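Local coordinates for probable sugar ABC transporter, sugar-binding protein (Streptococcus pneumoniae, PDB 2W7Y) that binds the blood group A-trisaccharide and probably delivers such glycans to an ABC transporter for uptake by the bacterium, at residues A[126-136]-A[326-335]; A[41-49]-A[57-65]. All blocks are in the same frame, centred on the assembly; numbering follows the deposited sequence.

Contact 1 (A[126-136]-A[326-335])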
loop_
_atom_site.group_PDB
_atom_site.type_symbol
_atom_site.label_atom_id
_atom_site.label_comp_id
_atom_site.label_asym_id
_atom_site.label_seq_id
_atom_site.Cartn_x
_atom_site.Cartn_y
_atom_site.Cartn_z
ATOM N N TYR A 126 8.460 -23.731 1.725
ATOM C CA TYR A 126 9.385 -23.528 0.599
ATOM C C TYR A 126 10.438 -22.451 0.881
ATOM O O TYR A 126 11.603 -22.602 0.504
ATOM C CB TYR A 126 8.612 -23.180 -0.680
ATOM C CG TYR A 126 9.479 -22.929 -1.901
ATOM C CD1 TYR A 126 9.783 -21.630 -2.310
ATOM C CD2 TYR A 126 9.988 -23.990 -2.650
ATOM C CE1 TYR A 126 10.577 -21.394 -3.431
ATOM C CE2 TYR A 126 10.781 -23.764 -3.772
ATOM C CZ TYR A 126 11.069 -22.464 -4.157
ATOM O OH TYR A 126 11.851 -22.243 -5.269
ATOM N N ILE A 127 10.016 -21.364 1.527
ATOM C CA ILE A 127 10.926 -20.291 1.926
ATOM C C ILE A 127 11.965 -20.796 2.937
ATOM O O ILE A 127 13.135 -20.407 2.873
ATOM C CB ILE A 127 10.151 -19.067 2.497
ATOM C CG1 ILE A 127 9.357 -18.366 1.387
ATOM C CG2 ILE A 127 11.098 -18.070 3.158
ATOM C CD1 ILE A 127 8.223 -17.478 1.889
ATOM N N ASP A 128 11.534 -21.688 3.834
ATOM C CA ASP A 128 12.337 -22.083 5.006
ATOM C C ASP A 128 13.752 -22.647 4.734
ATOM O O ASP A 128 14.683 -22.377 5.498
ATOM C CB ASP A 128 11.493 -22.784 6.067
ATOM C CG ASP A 128 10.661 -21.782 6.868
ATOM O OD1 ASP A 128 11.083 -20.605 6.963
ATOM O OD2 ASP A 128 9.586 -22.152 7.385
ATOM N N SER A 129 13.977 -23.340 3.609
ATOM C CA SER A 129 13.743 -24.775 3.381
ATOM C C SER A 129 14.681 -24.548 2.161
ATOM O O SER A 129 15.617 -25.305 1.899
ATOM C CB SER A 129 12.239 -25.132 3.010
ATOM O OG SER A 129 12.411 -26.333 1.909
ATOM N N ASN A 130 14.453 -23.396 1.512
ATOM C CA ASN A 130 15.342 -22.796 0.502
ATOM C C ASN A 130 16.086 -21.542 0.985
ATOM O O ASN A 130 16.682 -20.822 0.176
ATOM C CB ASN A 130 14.558 -22.458 -0.771
ATOM C CG ASN A 130 14.150 -23.689 -1.543
ATOM O OD1 ASN A 130 14.821 -24.083 -2.498
ATOM N ND2 ASN A 130 13.055 -24.319 -1.126
ATOM N N LYS A 131 16.045 -21.292 2.296
ATOM C CA LYS A 131 16.794 -20.201 2.952
ATOM C C LYS A 131 16.490 -18.821 2.359
ATOM O O LYS A 131 17.401 -18.105 1.928
ATOM C CB LYS A 131 18.314 -20.466 2.929
ATOM C CG LYS A 131 18.747 -21.901 3.219
ATOM C CD LYS A 131 20.232 -22.122 2.890
ATOM C CE LYS A 131 20.529 -22.042 1.382
ATOM N NZ LYS A 131 19.855 -23.115 0.585
ATOM N N LEU A 132 15.210 -18.456 2.341
ATOM C CA LEU A 132 14.771 -17.198 1.734
ATOM C C LEU A 132 14.073 -16.262 2.725
ATOM O O LEU A 132 13.240 -15.447 2.327
ATOM C CB LEU A 132 13.860 -17.470 0.528
ATOM C CG LEU A 132 14.318 -18.431 -0.576
ATOM C CD1 LEU A 132 13.144 -18.804 -1.456
ATOM C CD2 LEU A 132 15.457 -17.849 -1.408
ATOM N N GLU A 133 14.415 -16.386 4.008
ATOM C CA GLU A 133 13.907 -15.493 5.054
ATOM C C GLU A 133 14.249 -14.036 4.737
ATOM O O GLU A 133 13.384 -13.158 4.800
ATOM C CB GLU A 133 14.484 -15.866 6.427
ATOM C CG GLU A 133 13.852 -17.089 7.089
ATOM C CD GLU A 133 14.485 -18.422 6.682
ATOM O OE1 GLU A 133 15.403 -18.441 5.828
ATOM O OE2 GLU A 133 14.061 -19.465 7.232
ATOM N N LYS A 134 15.517 -13.801 4.397
ATOM C CA LYS A 134 16.028 -12.470 4.067
ATOM C C LYS A 134 15.464 -11.925 2.760
ATOM O O LYS A 134 15.262 -10.715 2.620
ATOM C CB LYS A 134 17.556 -12.493 3.979
ATOM C CG LYS A 134 18.261 -12.063 5.241
ATOM C CD LYS A 134 19.644 -11.535 4.901
ATOM C CE LYS A 134 19.986 -10.305 5.723
ATOM N NZ LYS A 134 21.049 -9.475 5.090
ATOM N N ASN A 135 15.226 -12.824 1.807
ATOM C CA ASN A 135 14.717 -12.460 0.488
ATOM C C ASN A 135 13.279 -11.948 0.511
ATOM O O ASN A 135 12.922 -11.066 -0.270
ATOM C CB ASN A 135 14.837 -13.641 -0.478
ATOM C CG ASN A 135 16.274 -14.057 -0.725
ATOM O OD1 ASN A 135 16.896 -14.698 0.118
ATOM N ND2 ASN A 135 16.804 -13.700 -1.893
ATOM N N VAL A 136 12.459 -12.509 1.398
ATOM C CA VAL A 136 11.056 -12.093 1.526
ATOM C C VAL A 136 10.889 -10.959 2.544
ATOM O O VAL A 136 9.863 -10.271 2.550
ATOM C CB VAL A 136 10.110 -13.283 1.859
ATOM C CG1 VAL A 136 10.192 -14.350 0.770
ATOM C CG2 VAL A 136 10.417 -13.879 3.237
ATOM N N LEU A 326 6.592 -21.634 -7.446
ATOM C CA LEU A 326 7.489 -21.369 -6.319
ATOM C C LEU A 326 8.855 -20.899 -6.811
ATOM O O LEU A 326 9.496 -20.063 -6.165
ATOM C CB LEU A 326 7.623 -22.601 -5.415
ATOM C CG LEU A 326 6.411 -22.963 -4.544
ATOM C CD1 LEU A 326 6.531 -24.383 -4.006
ATOM C CD2 LEU A 326 6.204 -21.968 -3.402
ATOM N N GLU A 327 9.286 -21.432 -7.957
ATOM C CA GLU A 327 10.478 -20.936 -8.654
ATOM C C GLU A 327 10.321 -19.460 -9.051
ATOM O O GLU A 327 11.293 -18.706 -9.028
ATOM C CB GLU A 327 10.803 -21.799 -9.882
ATOM C CG GLU A 327 11.358 -23.200 -9.555
ATOM C CD GLU A 327 11.415 -24.139 -10.766
ATOM O OE1 GLU A 327 11.760 -23.675 -11.872
ATOM O OE2 GLU A 327 11.129 -25.352 -10.617
ATOM N N PHE A 328 9.097 -19.056 -9.398
ATOM C CA PHE A 328 8.802 -17.667 -9.759
ATOM C C PHE A 328 8.854 -16.729 -8.550
ATOM O O PHE A 328 9.328 -15.598 -8.658
ATOM C CB PHE A 328 7.451 -17.562 -10.484
ATOM C CG PHE A 328 7.065 -16.154 -10.861
ATOM C CD1 PHE A 328 7.800 -15.442 -11.808
ATOM C CD2 PHE A 328 5.964 -15.539 -10.267
ATOM C CE1 PHE A 328 7.448 -14.140 -12.159
ATOM C CE2 PHE A 328 5.600 -14.238 -10.617
ATOM C CZ PHE A 328 6.342 -13.541 -11.568
ATOM N N LEU A 329 8.354 -17.206 -7.413
ATOM C CA LEU A 329 8.501 -16.520 -6.132
ATOM C C LEU A 329 9.981 -16.321 -5.788
ATOM O O LEU A 329 10.386 -15.231 -5.394
ATOM C CB LEU A 329 7.789 -17.306 -5.020
ATOM C CG LEU A 329 8.090 -16.949 -3.558
ATOM C CD1 LEU A 329 7.608 -15.547 -3.221
ATOM C CD2 LEU A 329 7.483 -17.968 -2.605
ATOM N N LYS A 330 10.766 -17.388 -5.941
ATOM C CA LYS A 330 12.218 -17.375 -5.754
ATOM C C LYS A 330 12.896 -16.344 -6.663
ATOM O O LYS A 330 13.790 -15.609 -6.232
ATOM C CB LYS A 330 12.766 -18.782 -6.034
ATOM C CG LYS A 330 14.282 -18.918 -6.131
ATOM C CD LYS A 330 14.881 -19.424 -4.832
ATOM C CE LYS A 330 16.179 -20.169 -5.081
ATOM N NZ LYS A 330 15.940 -21.548 -5.600
ATOM N N TYR A 331 12.457 -16.302 -7.920
ATOM C CA TYR A 331 13.004 -15.400 -8.930
ATOM C C TYR A 331 12.726 -13.921 -8.618
ATOM O O TYR A 331 13.647 -13.099 -8.608
ATOM C CB TYR A 331 12.457 -15.792 -10.306
ATOM C CG TYR A 331 12.719 -14.806 -11.422
ATOM C CD1 TYR A 331 13.931 -14.809 -12.116
ATOM C CD2 TYR A 331 11.742 -13.883 -11.805
ATOM C CE1 TYR A 331 14.169 -13.907 -13.155
ATOM C CE2 TYR A 331 11.967 -12.979 -12.834
ATOM C CZ TYR A 331 13.179 -12.998 -13.508
ATOM O OH TYR A 331 13.404 -12.106 -14.531
HETATM N N MSE A 332 11.459 -13.598 -8.353
HETATM C CA MSE A 332 11.034 -12.217 -8.090
HETATM C C MSE A 332 11.630 -11.660 -6.805
HETATM O O MSE A 332 11.614 -10.456 -6.565
HETATM C CB MSE A 332 9.506 -12.131 -8.024
HETATM C CG MSE A 332 8.806 -12.281 -9.367
HETATM SE SE MSE A 332 9.426 -11.039 -10.753
HETATM C CE MSE A 332 8.880 -9.347 -9.943
ATOM N N THR A 333 12.175 -12.561 -6.002
ATOM C CA THR A 333 12.639 -12.267 -4.659
ATOM C C THR A 333 14.174 -12.429 -4.565
ATOM O O THR A 333 14.781 -12.229 -3.509
ATOM C CB THR A 333 11.780 -13.101 -3.652
ATOM O OG1 THR A 333 10.731 -12.270 -3.129
ATOM C CG2 THR A 333 12.567 -13.676 -2.524
ATOM N N SER A 334 14.792 -12.737 -5.706
ATOM C CA SER A 334 16.242 -12.913 -5.801
ATOM C C SER A 334 17.015 -11.590 -5.767
ATOM O O SER A 334 16.463 -10.527 -6.064
ATOM C CB SER A 334 16.608 -13.706 -7.063
ATOM O OG SER A 334 16.257 -12.996 -8.236
ATOM N N ASP A 335 18.297 -11.685 -5.414
ATOM C CA ASP A 335 19.195 -10.531 -5.290
ATOM C C ASP A 335 19.210 -9.629 -6.524
ATOM O O ASP A 335 19.114 -8.406 -6.404
ATOM C CB ASP A 335 20.623 -10.996 -4.970
ATOM C CG ASP A 335 20.789 -11.474 -3.532
ATOM O OD1 ASP A 335 19.808 -11.427 -2.755
ATOM O OD2 ASP A 335 21.913 -11.897 -3.178
#
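Tyr126 and Leu326 pair at one end of this contact and Asn135 and Thr333 at the other, so that the helical turn at Tyr126, the loop after it and the short helix 133-136 run in the same sense as the C-terminal turns of helix 319-332. The CA atoms of Asn135 and Thr333 come within 5.6 Å, whereas those of Tyr126 and Leu326 stay 7.5 Å apart. With CG anti to the backbone N (chi1 179°), the Tyr126 ring reaches across and lies flat on Leu326, whose CB sits 3.6 Å from the ring centroid in a CH-pi contact. Asn130 ND2 sits over the opposite face near the rim, held there by its bond to the backbone oxygen Tyr126 O (2.8 Å). Lys330 brings CB to the ring edge, and its bent chain lays CD against both methyls of Leu132, 3.8 Å from CD2. At the far end Asn135 ND2 donates to Thr333 O (3.0 Å, 164° at the hydrogen), the oxygen lying in the amide plane; Asp335 bonds instead to Asn351. Leu132 and Ser334 occupy N-cap positions. Two short helical pieces and their linking loop thus pack along the end of helix 319-332 within the extracellular solute-binding protein fold.

Contact 2 (A[41-49]-A[57-65]). With FUC (alpha-L-fucopyranose), chain C; GAL (beta-D-galactopyranose), chain B.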
loop_
_atom_site.group_PDB
_atom_site.type_symbol
_atom_site.label_atom_id
_atom_site.label_comp_id
_atom_site.label_asym_id
_atom_site.label_seq_id
_atom_site.Cartn_x
_atom_site.Cartn_y
_atom_site.Cartn_z
ATOM N N GLU A 41 -0.672 -19.678 -15.563
ATOM C CA GLU A 41 -1.197 -18.333 -15.797
ATOM C C GLU A 41 -0.864 -17.389 -14.637
ATOM O O GLU A 41 -1.217 -17.655 -13.487
ATOM C CB GLU A 41 -2.715 -18.379 -16.066
ATOM C CG GLU A 41 -3.577 -18.850 -14.886
ATOM C CD GLU A 41 -5.038 -19.128 -15.243
ATOM O OE1 GLU A 41 -5.837 -19.390 -14.308
ATOM O OE2 GLU A 41 -5.386 -19.095 -16.445
ATOM N N PHE A 42 -0.174 -16.293 -14.946
ATOM C CA PHE A 42 0.221 -15.322 -13.928
ATOM C C PHE A 42 -0.451 -13.969 -14.143
ATOM O O PHE A 42 -0.178 -13.283 -15.123
ATOM C CB PHE A 42 1.755 -15.197 -13.847
ATOM C CG PHE A 42 2.239 -13.965 -13.115
ATOM C CD1 PHE A 42 1.892 -13.739 -11.778
ATOM C CD2 PHE A 42 3.042 -13.033 -13.761
ATOM C CE1 PHE A 42 2.332 -12.597 -11.099
ATOM C CE2 PHE A 42 3.491 -11.891 -13.093
ATOM C CZ PHE A 42 3.137 -11.673 -11.756
ATOM N N TYR A 43 -1.328 -13.596 -13.215
ATOM C CA TYR A 43 -2.055 -12.331 -13.299
ATOM C C TYR A 43 -1.362 -11.213 -12.518
ATOM O O TYR A 43 -1.000 -11.389 -11.354
ATOM C CB TYR A 43 -3.515 -12.511 -12.845
ATOM C CG TYR A 43 -4.282 -13.494 -13.702
ATOM C CD1 TYR A 43 -4.370 -14.839 -13.342
ATOM C CD2 TYR A 43 -4.891 -13.085 -14.890
ATOM C CE1 TYR A 43 -5.053 -15.751 -14.134
ATOM C CE2 TYR A 43 -5.577 -13.993 -15.693
ATOM C CZ TYR A 43 -5.654 -15.324 -15.310
ATOM O OH TYR A 43 -6.336 -16.229 -16.097
ATOM N N HIS A 44 -1.181 -10.070 -13.181
ATOM C CA HIS A 44 -0.596 -8.862 -12.580
ATOM C C HIS A 44 -1.294 -7.596 -13.096
ATOM O O HIS A 44 -2.028 -7.651 -14.082
ATOM C CB HIS A 44 0.907 -8.799 -12.860
ATOM C CG HIS A 44 1.246 -8.621 -14.307
ATOM N ND1 HIS A 44 1.430 -9.684 -15.166
ATOM C CD2 HIS A 44 1.432 -7.502 -15.048
ATOM C CE1 HIS A 44 1.714 -9.228 -16.373
ATOM N NE2 HIS A 44 1.722 -7.907 -16.329
ATOM N N GLY A 45 -1.064 -6.464 -12.432
ATOM C CA GLY A 45 -1.690 -5.201 -12.824
ATOM C C GLY A 45 -0.793 -4.216 -13.563
ATOM O O GLY A 45 -1.111 -3.030 -13.659
ATOM N N TYR A 46 0.323 -4.701 -14.095
ATOM C CA TYR A 46 1.235 -3.856 -14.862
ATOM C C TYR A 46 0.884 -3.904 -16.351
ATOM O O TYR A 46 1.548 -4.569 -17.147
ATOM C CB TYR A 46 2.691 -4.248 -14.595
ATOM C CG TYR A 46 3.108 -4.096 -13.146
ATOM C CD1 TYR A 46 3.394 -2.838 -12.607
ATOM C CD2 TYR A 46 3.211 -5.205 -12.312
ATOM C CE1 TYR A 46 3.771 -2.695 -11.272
ATOM C CE2 TYR A 46 3.593 -5.072 -10.975
ATOM C CZ TYR A 46 3.870 -3.815 -10.461
ATOM O OH TYR A 46 4.240 -3.669 -9.139
ATOM N N HIS A 47 -0.182 -3.184 -16.700
ATOM C CA HIS A 47 -0.760 -3.169 -18.050
ATOM C C HIS A 47 -0.350 -1.926 -18.835
ATOM O O HIS A 47 -0.558 -1.845 -20.042
ATOM C CB HIS A 47 -2.287 -3.207 -17.948
ATOM C CG HIS A 47 -2.861 -2.093 -17.126
ATOM N ND1 HIS A 47 -3.091 -0.832 -17.636
ATOM C CD2 HIS A 47 -3.250 -2.050 -15.829
ATOM C CE1 HIS A 47 -3.596 -0.061 -16.690
ATOM N NE2 HIS A 47 -3.704 -0.775 -15.584
ATOM N N HIS A 48 0.231 -0.965 -18.124
ATOM C CA HIS A 48 0.502 0.374 -18.637
ATOM C C HIS A 48 1.479 0.383 -19.805
ATOM O O HIS A 48 2.475 -0.349 -19.803
ATOM C CB HIS A 48 1.050 1.262 -17.509
ATOM C CG HIS A 48 0.273 1.166 -16.232
ATOM N ND1 HIS A 48 -0.556 2.174 -15.785
ATOM C CD2 HIS A 48 0.186 0.173 -15.315
ATOM C CE1 HIS A 48 -1.113 1.808 -14.646
ATOM N NE2 HIS A 48 -0.682 0.598 -14.340
ATOM N N SER A 49 1.181 1.210 -20.803
ATOM C CA SER A 49 2.134 1.500 -21.861
ATOM C C SER A 49 3.312 2.222 -21.222
ATOM O O SER A 49 3.138 2.959 -20.246
ATOM C CB SER A 49 1.500 2.368 -22.947
ATOM O OG SER A 49 1.315 3.701 -22.509
ATOM N N LYS A 57 6.388 -1.647 -17.880
ATOM C CA LYS A 57 7.193 -2.275 -18.922
ATOM C C LYS A 57 8.401 -3.000 -18.326
ATOM O O LYS A 57 8.728 -4.117 -18.740
ATOM C CB LYS A 57 7.651 -1.218 -19.935
ATOM C CG LYS A 57 7.759 -1.710 -21.370
ATOM C CD LYS A 57 9.098 -2.349 -21.659
ATOM C CE LYS A 57 9.083 -3.078 -22.986
ATOM N NZ LYS A 57 10.409 -3.671 -23.279
ATOM N N THR A 58 9.060 -2.357 -17.360
ATOM C CA THR A 58 10.165 -2.962 -16.620
ATOM C C THR A 58 9.719 -4.268 -15.957
ATOM O O THR A 58 10.407 -5.285 -16.065
ATOM C CB THR A 58 10.725 -1.999 -15.551
ATOM O OG1 THR A 58 11.136 -0.774 -16.173
ATOM C CG2 THR A 58 11.913 -2.617 -14.825
HETATM N N MSE A 59 8.564 -4.232 -15.294
HETATM C CA MSE A 59 7.999 -5.409 -14.634
HETATM C C MSE A 59 7.684 -6.526 -15.624
HETATM O O MSE A 59 8.022 -7.680 -15.377
HETATM C CB MSE A 59 6.733 -5.045 -13.856
HETATM C CG MSE A 59 6.949 -4.122 -12.681
HETATM SE SE MSE A 59 8.055 -4.886 -11.275
HETATM C CE MSE A 59 7.510 -3.671 -9.889
ATOM N N ARG A 60 7.035 -6.169 -16.737
ATOM C CA ARG A 60 6.712 -7.120 -17.808
ATOM C C ARG A 60 7.964 -7.736 -18.434
ATOM O O ARG A 60 7.945 -8.899 -18.849
ATOM C CB ARG A 60 5.844 -6.469 -18.897
ATOM C CG ARG A 60 4.428 -6.111 -18.452
ATOM C CD ARG A 60 3.494 -5.821 -19.633
ATOM N NE ARG A 60 3.928 -4.692 -20.457
ATOM C CZ ARG A 60 3.603 -3.421 -20.240
ATOM N NH1 ARG A 60 2.835 -3.083 -19.214
ATOM N NH2 ARG A 60 4.053 -2.479 -21.058
ATOM N N ASP A 61 9.043 -6.957 -18.502
ATOM C CA ASP A 61 10.340 -7.464 -18.967
ATOM C C ASP A 61 10.904 -8.504 -18.004
ATOM O O ASP A 61 11.458 -9.514 -18.434
ATOM C CB ASP A 61 11.346 -6.324 -19.171
ATOM C CG ASP A 61 11.066 -5.506 -20.425
ATOM O OD1 ASP A 61 10.320 -5.984 -21.305
ATOM O OD2 ASP A 61 11.599 -4.381 -20.531
ATOM N N LEU A 62 10.750 -8.245 -16.707
ATOM C CA LEU A 62 11.119 -9.188 -15.649
ATOM C C LEU A 62 10.373 -10.518 -15.758
ATOM O O LEU A 62 10.959 -11.575 -15.543
ATOM C CB LEU A 62 10.859 -8.563 -14.268
ATOM C CG LEU A 62 11.993 -8.011 -13.387
ATOM C CD1 LEU A 62 13.091 -7.312 -14.174
ATOM C CD2 LEU A 62 11.421 -7.085 -12.310
ATOM N N TYR A 63 9.088 -10.456 -16.102
ATOM C CA TYR A 63 8.228 -11.643 -16.143
ATOM C C TYR A 63 8.527 -12.582 -17.312
ATOM O O TYR A 63 8.727 -13.776 -17.112
ATOM C CB TYR A 63 6.741 -11.264 -16.183
ATOM C CG TYR A 63 6.233 -10.386 -15.056
ATOM C CD1 TYR A 63 6.724 -10.511 -13.752
ATOM C CD2 TYR A 63 5.224 -9.449 -15.291
ATOM C CE1 TYR A 63 6.242 -9.707 -12.722
ATOM C CE2 TYR A 63 4.734 -8.642 -14.266
ATOM C CZ TYR A 63 5.247 -8.780 -12.988
ATOM O OH TYR A 63 4.759 -7.986 -11.980
ATOM N N ASP A 64 8.542 -12.050 -18.532
ATOM C CA ASP A 64 8.733 -12.902 -19.712
ATOM C C ASP A 64 10.195 -13.311 -19.926
ATOM O O ASP A 64 10.495 -14.155 -20.768
ATOM C CB ASP A 64 8.086 -12.305 -20.981
ATOM C CG ASP A 64 8.494 -10.874 -21.240
ATOM O OD1 ASP A 64 9.568 -10.455 -20.767
ATOM O OD2 ASP A 64 7.730 -10.165 -21.929
ATOM N N LYS A 65 11.082 -12.704 -19.143
ATOM C CA LYS A 65 12.470 -13.130 -19.013
ATOM C C LYS A 65 12.546 -14.410 -18.172
ATOM O O LYS A 65 13.377 -15.286 -18.434
ATOM C CB LYS A 65 13.284 -11.986 -18.400
ATOM C CG LYS A 65 14.612 -12.335 -17.748
ATOM C CD LYS A 65 15.294 -11.040 -17.318
ATOM C CE LYS A 65 15.992 -11.174 -15.977
ATOM N NZ LYS A 65 16.377 -9.839 -15.427
HETATM C C1 FUC C . -0.817 -0.790 -8.059
HETATM C C2 FUC C . -1.482 0.070 -9.136
HETATM C C3 FUC C . -0.664 -0.000 -10.427
HETATM C C4 FUC C . -0.537 -1.453 -10.884
HETATM C C5 FUC C . 0.057 -2.293 -9.747
HETATM C C6 FUC C . 0.106 -3.781 -10.077
HETATM O O2 FUC C . -1.565 1.400 -8.691
HETATM O O3 FUC C . -1.226 0.810 -11.437
HETATM O O4 FUC C . -1.802 -1.963 -11.261
HETATM O O5 FUC C . -0.656 -2.122 -8.530
HETATM C C1 GAL B . 2.521 -0.994 -6.962
HETATM C C2 GAL B . 1.056 -0.830 -6.552
HETATM C C3 GAL B . 0.945 -0.061 -5.233
HETATM C C4 GAL B . 1.894 -0.616 -4.164
HETATM C C5 GAL B . 3.314 -0.684 -4.745
HETATM C C6 GAL B . 4.366 -1.217 -3.770
HETATM O O1 GAL B . 2.597 -1.930 -8.013
HETATM O O2 GAL B . 0.388 -0.135 -7.585
HETATM O O3 GAL B . -0.390 -0.075 -4.781
HETATM O O4 GAL B . 1.436 -1.885 -3.757
HETATM O O5 GAL B . 3.310 -1.495 -5.905
HETATM O O6 GAL B . 5.644 -0.770 -4.183
#
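Arg60 supplies the hydrogen bonds between helix 57-65 and the loop that follows strand 41-44. Its NH1 donates to Tyr46 O (2.9 Å) from above the carbonyl plane, while NH1 and NH2 together grip His48 O end-on, at 2.8 Å from NH1. Both acceptor oxygens lie near the guanidinium plane, and the bend at chi3 (-61°) turns the group back toward this loop. Aromatic contacts centre on Tyr63. Phe42 points its CE2 edge into one face of the Tyr63 ring (planes at 80°), and CE2 of Tyr63 in turn lies over the His44 ring, 3.5 Å from His44 CG. The hydroxyl of Tyr63 is buried against Tyr46 and has no polar partner. Tyr46 is sandwiched: selenomethionine Met59 places CG over one face, 3.6 Å from the centroid, and fucose C6 covers the other. Sugar contacts come from the same loop: Tyr46 OH is hydrogen-bonded to galactose O1 (2.6 Å), Gly45 O accepts from fucose O4, and His48 NE2 pairs with fucose O3 (3.0 Å). Strand 41-44 and helix 57-65 run nearly antiparallel (168°); strand 39-44 lies between strands 76-81 and 102-104, and Phe328 and Met332 of helix 319-332 touch Tyr63.

Overall arrangement
Helix 319-332 connects the two contacts, whose centres lie 19 Å apart. In contact 1 it meets segment 126-136, while other residues of the same helix turn toward contact 2: Tyr331 OH is 2.7 Å from Leu62 O, a probable hydrogen bond, and Phe328 CZ packs 3.6 Å from Phe42 CE2. Segments 41-49 and 57-65 are close neighbours in sequence, whereas contact 1 joins parts of the chain 190 residues apart. Their relation to the glycan differs. Contact 2 contributes Gly45, Tyr46 and His48 to the pocket, whereas in contact 1 the side chain of Thr333 is about 13 Å from the bound galactose.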